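Local atomic coordinates of putative exported protein (Bordetella pertussis Tohama I, PDB entry 2PFZ), a protein that binds pyroglutamic acid as an extracytoplasmic solute receptor and probably delivers it to a tripartite ATP-independent periplasmic transporter. Residues Gln109-Leu114 with Ala209-Lys214; Trp3-Ala8 with Ala59-Ile64; Thr20-Asp25 with Lys229-Gln234. One frame throughout, in Å; residues are numbered along the deposited sequence.

Contact 1 (Gln109-Leu114 with Ala209-Lys214)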
# COMPACT_ATOMS: atom_id res chain seq x y z
N GLN A 109 -2.56 17.29 -11.66
CA GLN A 109 -1.12 17.17 -11.91
C GLN A 109 -0.84 16.32 -13.16
O GLN A 109 0.22 15.72 -13.28
CB GLN A 109 -0.40 16.57 -10.69
CG GLN A 109 -0.48 17.40 -9.41
CD GLN A 109 0.12 16.70 -8.19
OE1 GLN A 109 0.35 15.48 -8.19
NE2 GLN A 109 0.35 17.48 -7.12
N GLY A 110 -1.81 16.24 -14.07
CA GLY A 110 -1.61 15.56 -15.35
C GLY A 110 -1.46 14.05 -15.32
O GLY A 110 -0.82 13.48 -16.21
N MET A 111 -2.05 13.39 -14.32
CA MET A 111 -2.00 11.92 -14.24
C MET A 111 -3.37 11.26 -14.19
O MET A 111 -4.36 11.89 -13.79
CB MET A 111 -1.17 11.46 -13.02
CG MET A 111 0.29 11.86 -13.15
SD MET A 111 1.27 11.45 -11.72
CE MET A 111 0.93 12.85 -10.66
N MET A 112 -3.41 10.00 -14.59
CA MET A 112 -4.60 9.16 -14.48
C MET A 112 -4.39 8.02 -13.50
O MET A 112 -3.29 7.48 -13.39
CB MET A 112 -4.94 8.55 -15.83
CG MET A 112 -5.05 9.56 -16.90
SD MET A 112 -5.15 8.80 -18.52
CE MET A 112 -6.24 7.43 -18.16
N LEU A 113 -5.46 7.65 -12.82
CA LEU A 113 -5.47 6.43 -12.00
C LEU A 113 -5.88 5.25 -12.86
O LEU A 113 -7.03 5.17 -13.32
CB LEU A 113 -6.43 6.57 -10.82
CG LEU A 113 -6.63 5.34 -9.92
CD1 LEU A 113 -5.31 4.88 -9.28
CD2 LEU A 113 -7.68 5.65 -8.85
N LEU A 114 -4.97 4.32 -13.06
CA LEU A 114 -5.31 3.16 -13.89
C LEU A 114 -6.01 2.08 -13.07
O LEU A 114 -7.07 1.62 -13.44
CB LEU A 114 -4.08 2.63 -14.64
CG LEU A 114 -4.41 1.51 -15.65
CD1 LEU A 114 -5.24 2.06 -16.82
CD2 LEU A 114 -3.19 0.86 -16.17
N ALA A 209 -1.23 2.06 -6.21
CA ALA A 209 -1.98 2.57 -7.34
C ALA A 209 -1.03 2.61 -8.52
O ALA A 209 0.14 3.00 -8.39
CB ALA A 209 -2.50 3.98 -7.07
N VAL A 210 -1.55 2.22 -9.67
CA VAL A 210 -0.79 2.35 -10.90
C VAL A 210 -1.29 3.63 -11.58
O VAL A 210 -2.48 3.75 -11.90
CB VAL A 210 -0.94 1.12 -11.79
CG1 VAL A 210 -0.30 1.37 -13.17
CG2 VAL A 210 -0.30 -0.09 -11.09
N LEU A 211 -0.37 4.58 -11.76
CA LEU A 211 -0.65 5.90 -12.31
C LEU A 211 -0.10 5.94 -13.71
O LEU A 211 0.88 5.28 -14.01
CB LEU A 211 0.05 6.98 -11.50
CG LEU A 211 -0.04 6.96 -9.97
CD1 LEU A 211 0.64 8.23 -9.42
CD2 LEU A 211 -1.48 6.85 -9.49
N VAL A 212 -0.76 6.74 -14.54
CA VAL A 212 -0.39 6.90 -15.94
C VAL A 212 -0.27 8.40 -16.23
O VAL A 212 -1.13 9.21 -15.81
CB VAL A 212 -1.45 6.26 -16.89
CG1 VAL A 212 -1.15 6.57 -18.35
CG2 VAL A 212 -1.51 4.76 -16.71
N ASN A 213 0.79 8.78 -16.94
CA ASN A 213 0.92 10.15 -17.43
C ASN A 213 -0.10 10.45 -18.56
O ASN A 213 -0.13 9.73 -19.57
CB ASN A 213 2.35 10.42 -17.91
CG ASN A 213 2.53 11.85 -18.39
OD1 ASN A 213 2.26 12.16 -19.56
ND2 ASN A 213 3.00 12.72 -17.50
N LYS A 214 -0.93 11.48 -18.37
CA LYS A 214 -2.01 11.79 -19.35
C LYS A 214 -1.46 12.05 -20.75
O LYS A 214 -2.01 11.56 -21.75
CB LYS A 214 -2.80 13.05 -18.92
CG LYS A 214 -3.48 12.99 -17.58
CD LYS A 214 -4.94 12.55 -17.69
CE LYS A 214 -5.79 12.97 -16.49
NZ LYS A 214 -7.28 12.71 -16.84
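M111 to L114 pair with V210 to N213 as antiparallel strands. M112 and V212 form the hydrogen-bonded pair. M112 N donates to V212 O over 2.7 Å, and V212 N returns a bond to M112 O. L114 N reaches V210 O at 2.8 Å. K214 N bonds to G110 O where the second strand turns into a helix. The CB of M111 lies 3.6 Å from V212 O, and CG is slightly farther from the same oxygen. SD rests 4.0 Å from L211 CD1. The chain bends at chi3 (-84°), which sets the direction of CE, and the side chain also touches K51 and Q55 of helix 50-55. The pairing forms one edge of a three-stranded antiparallel sheet, in which strand 207-213 lies between strands 111-118 and 61-65. G110, with positive phi, is the C-prime residue of a Schellman motif that ends helix 88-107. On the face of M111, L113 CD1 packs 3.7 Å from A209 CB. On the other face, L114 CB sits 3.9 Å from V212 CG2. N213 N-caps the next helix: OD1 accepts from A216 N, while ND2 donates to V54 O.

Contact 2 (Trp3-Ala8 with Ala59-Ile64)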
# COMPACT_ATOMS: atom_id res chain seq x y z
N TRP A 3 6.83 1.56 -23.04
CA TRP A 3 6.73 2.33 -21.79
C TRP A 3 7.56 1.65 -20.72
O TRP A 3 7.78 0.43 -20.77
CB TRP A 3 5.29 2.41 -21.29
CG TRP A 3 4.40 3.41 -21.94
CD1 TRP A 3 4.67 4.17 -23.05
CD2 TRP A 3 3.04 3.70 -21.58
NE1 TRP A 3 3.56 4.93 -23.38
CE2 TRP A 3 2.56 4.66 -22.49
CE3 TRP A 3 2.18 3.25 -20.56
CZ2 TRP A 3 1.26 5.20 -22.40
CZ3 TRP A 3 0.90 3.77 -20.48
CH2 TRP A 3 0.45 4.73 -21.41
N ASP A 4 8.02 2.43 -19.74
CA ASP A 4 8.69 1.88 -18.55
C ASP A 4 7.82 2.07 -17.34
O ASP A 4 7.17 3.11 -17.19
CB ASP A 4 10.01 2.58 -18.29
CG ASP A 4 11.05 2.25 -19.34
OD1 ASP A 4 11.46 1.06 -19.48
OD2 ASP A 4 11.46 3.21 -20.01
N LEU A 5 7.83 1.07 -16.45
CA LEU A 5 6.94 1.07 -15.29
C LEU A 5 7.75 0.68 -14.06
O LEU A 5 8.04 -0.50 -13.87
CB LEU A 5 5.78 0.09 -15.50
CG LEU A 5 4.58 0.18 -14.53
CD1 LEU A 5 3.36 -0.62 -15.07
CD2 LEU A 5 4.90 -0.21 -13.08
N PRO A 6 8.17 1.65 -13.25
CA PRO A 6 8.85 1.30 -12.01
C PRO A 6 7.91 0.80 -10.91
O PRO A 6 6.81 1.33 -10.72
CB PRO A 6 9.52 2.61 -11.60
CG PRO A 6 8.60 3.64 -12.08
CD PRO A 6 8.12 3.11 -13.42
N THR A 7 8.36 -0.23 -10.21
CA THR A 7 7.74 -0.62 -8.96
C THR A 7 8.82 -0.74 -7.89
O THR A 7 10.00 -1.05 -8.18
CB THR A 7 6.92 -1.94 -9.11
OG1 THR A 7 6.54 -2.42 -7.82
CG2 THR A 7 7.72 -3.06 -9.79
N ALA A 8 8.42 -0.49 -6.64
CA ALA A 8 9.32 -0.52 -5.52
C ALA A 8 9.53 -1.92 -4.89
O ALA A 8 10.38 -2.07 -4.01
CB ALA A 8 8.87 0.52 -4.47
N ALA A 59 8.79 8.32 -16.48
CA ALA A 59 8.18 7.01 -16.72
C ALA A 59 6.75 7.32 -17.11
O ALA A 59 6.16 8.19 -16.51
CB ALA A 59 8.22 6.14 -15.43
N GLN A 60 6.21 6.64 -18.13
CA GLN A 60 4.84 6.93 -18.60
C GLN A 60 3.77 6.35 -17.68
O GLN A 60 2.63 6.79 -17.70
CB GLN A 60 4.63 6.37 -20.01
CG GLN A 60 5.62 6.93 -21.03
CD GLN A 60 6.85 6.04 -21.21
OE1 GLN A 60 7.26 5.31 -20.30
NE2 GLN A 60 7.43 6.10 -22.39
N ILE A 61 4.18 5.39 -16.86
CA ILE A 61 3.29 4.61 -15.99
C ILE A 61 4.13 4.18 -14.80
O ILE A 61 5.35 4.02 -14.93
CB ILE A 61 2.72 3.41 -16.80
CG1 ILE A 61 1.77 2.53 -15.96
CG2 ILE A 61 3.86 2.57 -17.39
CD1 ILE A 61 0.69 1.75 -16.80
N GLY A 62 3.51 4.00 -13.63
CA GLY A 62 4.29 3.65 -12.45
C GLY A 62 3.41 3.27 -11.28
O GLY A 62 2.28 3.72 -11.19
N GLU A 63 3.93 2.43 -10.39
CA GLU A 63 3.19 1.97 -9.22
C GLU A 63 3.67 2.70 -7.95
O GLU A 63 4.89 2.73 -7.65
CB GLU A 63 3.36 0.46 -9.03
CG GLU A 63 2.42 -0.06 -7.95
CD GLU A 63 2.90 -1.29 -7.26
OE1 GLU A 63 4.13 -1.42 -6.96
OE2 GLU A 63 2.02 -2.13 -6.98
N ILE A 64 2.72 3.29 -7.23
CA ILE A 64 3.03 3.96 -5.97
C ILE A 64 2.23 3.32 -4.82
O ILE A 64 1.28 2.58 -5.06
CB ILE A 64 2.70 5.48 -5.99
CG1 ILE A 64 1.21 5.74 -6.29
CG2 ILE A 64 3.64 6.29 -6.94
CD1 ILE A 64 0.69 7.02 -5.67
O HOH W 1 10.00 4.27 -22.61
O HOH W 2 5.87 0.61 -6.12
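L5 and P6 run beside I61 to E63 with the two strand axes almost parallel, 8° apart, and 4.8 Å from each other at closest approach. The backbones share a single direct hydrogen bond, from E63 N to P6 O, at 3.1 Å and nearly straight. P6 has no N-H to offer, and its CD lies 3.3 Å from I61 O. That oxygen also receives a CA-H contact from L5. D4 N turns to a side chain instead and donates to Q60 OE1 at 3.0 Å, from a position tilted out of the amide plane.

Q60 lies over one face of the W3 indole. Its CB sits 3.5 Å from the centroid of the five-membered ring, close to the ring normal, in a CH-pi contact. The chain bends at chi2 (94°), which places CD beside the ring. The amide plane is 21° from that of the indole. Water 1 joins Q60 NE2 to D4 OD2. L5 CD1 packs 3.6 Å from I61 CG1, and A59 CB meets P6 CD. At the far end T7 OG1 donates to E63 OE1 at 2.7 Å, from above the carboxylate plane. Water 2 donates to the same oxygen and to E63 O, and accepts from A8 N. E63 OE2 has a weak hydrogen bond from N208.

Strand 2-6 is joined to parallel strand 35-39 through helix 14-30, a beta-alpha-beta crossover. The contact places this unit against strand 61-65, as in a lobe of a type II periplasmic binding protein. Its T7-A8 end leads toward the ligand, with the A8 side chain about 8 Å from bound pyroglutamic acid.

Contact 3 (Thr20-Asp25 with Lys229-Gln234)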
# COMPACT_ATOMS: atom_id res chain seq x y z
N THR A 20 3.12 -8.12 -13.62
CA THR A 20 3.71 -9.00 -14.64
C THR A 20 2.61 -9.55 -15.57
O THR A 20 2.76 -9.51 -16.80
CB THR A 20 4.58 -10.11 -13.99
OG1 THR A 20 5.68 -9.49 -13.32
CG2 THR A 20 5.14 -11.08 -15.03
N GLN A 21 1.51 -9.99 -14.99
CA GLN A 21 0.35 -10.41 -15.79
C GLN A 21 -0.29 -9.24 -16.54
O GLN A 21 -0.73 -9.39 -17.68
CB GLN A 21 -0.70 -11.13 -14.94
CG GLN A 21 -1.80 -11.84 -15.75
CD GLN A 21 -1.26 -12.73 -16.86
OE1 GLN A 21 -1.53 -12.49 -18.05
NE2 GLN A 21 -0.49 -13.75 -16.49
N PHE A 22 -0.34 -8.08 -15.87
CA PHE A 22 -0.87 -6.85 -16.45
C PHE A 22 -0.11 -6.49 -17.73
O PHE A 22 -0.74 -6.21 -18.75
CB PHE A 22 -0.76 -5.71 -15.43
CG PHE A 22 -0.93 -4.33 -16.01
CD1 PHE A 22 -2.15 -3.91 -16.49
CD2 PHE A 22 0.15 -3.44 -16.03
CE1 PHE A 22 -2.32 -2.63 -17.03
CE2 PHE A 22 0.01 -2.16 -16.59
CZ PHE A 22 -1.23 -1.75 -17.07
N VAL A 23 1.22 -6.52 -17.68
CA VAL A 23 1.98 -6.09 -18.86
C VAL A 23 1.74 -7.08 -20.02
O VAL A 23 1.64 -6.66 -21.18
CB VAL A 23 3.50 -5.80 -18.59
CG1 VAL A 23 3.70 -4.68 -17.61
CG2 VAL A 23 4.22 -7.04 -18.09
N LYS A 24 1.63 -8.37 -19.70
CA LYS A 24 1.22 -9.40 -20.65
C LYS A 24 -0.18 -9.15 -21.24
O LYS A 24 -0.39 -9.36 -22.42
CB LYS A 24 1.26 -10.80 -20.01
CG LYS A 24 2.64 -11.27 -19.57
CD LYS A 24 2.60 -12.66 -19.00
CE LYS A 24 3.99 -13.06 -18.48
NZ LYS A 24 3.99 -14.40 -17.80
N ASP A 25 -1.14 -8.72 -20.41
CA ASP A 25 -2.48 -8.38 -20.88
C ASP A 25 -2.47 -7.16 -21.81
O ASP A 25 -3.21 -7.13 -22.79
CB ASP A 25 -3.45 -8.12 -19.71
CG ASP A 25 -3.80 -9.39 -18.93
OD1 ASP A 25 -3.39 -10.51 -19.33
OD2 ASP A 25 -4.50 -9.27 -17.89
N LYS A 229 -6.85 0.47 -20.68
CA LYS A 229 -7.88 0.56 -19.66
C LYS A 229 -8.46 -0.83 -19.33
O LYS A 229 -8.65 -1.15 -18.16
CB LYS A 229 -8.98 1.54 -20.06
CG LYS A 229 -8.59 3.01 -19.90
CD LYS A 229 -9.77 3.92 -20.19
CE LYS A 229 -9.53 5.33 -19.62
NZ LYS A 229 -10.80 6.15 -19.53
N LYS A 230 -8.70 -1.65 -20.34
CA LYS A 230 -9.23 -3.00 -20.06
C LYS A 230 -8.23 -3.86 -19.31
O LYS A 230 -8.61 -4.61 -18.38
CB LYS A 230 -9.70 -3.70 -21.34
CG LYS A 230 -10.79 -2.91 -22.04
CD LYS A 230 -11.05 -3.41 -23.48
CE LYS A 230 -12.37 -4.17 -23.55
NZ LYS A 230 -12.86 -4.24 -24.97
N ALA A 231 -6.96 -3.76 -19.70
CA ALA A 231 -5.92 -4.50 -18.99
C ALA A 231 -5.88 -4.01 -17.53
O ALA A 231 -5.71 -4.81 -16.61
CB ALA A 231 -4.58 -4.30 -19.66
N GLY A 232 -6.06 -2.70 -17.35
CA GLY A 232 -6.11 -2.08 -16.01
C GLY A 232 -7.23 -2.63 -15.15
O GLY A 232 -6.99 -2.99 -13.98
N ALA A 233 -8.44 -2.69 -15.70
CA ALA A 233 -9.60 -3.29 -14.99
C ALA A 233 -9.38 -4.74 -14.60
O ALA A 233 -9.69 -5.13 -13.46
CB ALA A 233 -10.91 -3.12 -15.81
N GLN A 234 -8.87 -5.55 -15.53
CA GLN A 234 -8.52 -6.95 -15.25
C GLN A 234 -7.48 -7.01 -14.12
O GLN A 234 -7.60 -7.85 -13.22
CB GLN A 234 -7.98 -7.66 -16.51
CG GLN A 234 -9.05 -7.77 -17.60
CD GLN A 234 -8.57 -8.37 -18.93
OE1 GLN A 234 -7.42 -8.82 -19.09
NE2 GLN A 234 -9.47 -8.38 -19.90
O HOH W 3 -4.20 -7.18 -16.49
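F22 turns the edge of its ring to the backbone of A231 and G232. CG is anti to the backbone N (chi1 165°), and the far end of the ring reaches helix 222-256. CE1 lies 3.8 Å from A231 CB, and CD1 is 3.7 Å from A231 O. G232 N is also at the ring edge, near its plane. The F22 ring is further packed by L228 and A235 of the second helix, and it meets Y115 edge-to-face. This is the close side of the contact. A231 CB also sits 4.0 Å from D25 CB and touches V26 and L29.

The two helices run roughly antiparallel, with their segment axes 151° apart and 9.1 Å from each other at closest approach. Only 199 Å² is buried between the segments, both sides summed.

The other side is looser and wetter. Water 3 sits between D25 and A231, donating to D25 OD2 and, at 2.8 Å, to A231 O. Farther out, the exposed Q234 crosses D25, with its amide plane steeply inclined to the carboxylate.

D25 OD2 also forms a salt bridge with R238 NH2, one helical turn beyond Q234. The helices are thus joined by apolar packing at F22 and A231 and by charge and water at D25. The arginine would be expected to favour the ionised carboxylate.

Contacts 1 and 2 share one sheet through strand 207-213. Probable hydrogen bonds of 2.8 Å run from A209 N to I64 O and from N213 N to Q60 O. Their centres are 10 Å apart. Contact 3 joins two helices beside this sheet. F22 links all three: its CZ lies 3.4 Å from L114 CD2, and its CE2 is 4.0 Å from both I61 CD1 and L5 CD1. Bound pyroglutamic acid is about 12 Å from the A209 side chain of contact 1; the A8 end of contact 2 is nearer. Pocket residue W119 directly follows strand 111-118, so contact 1 lies on a strand leading to it.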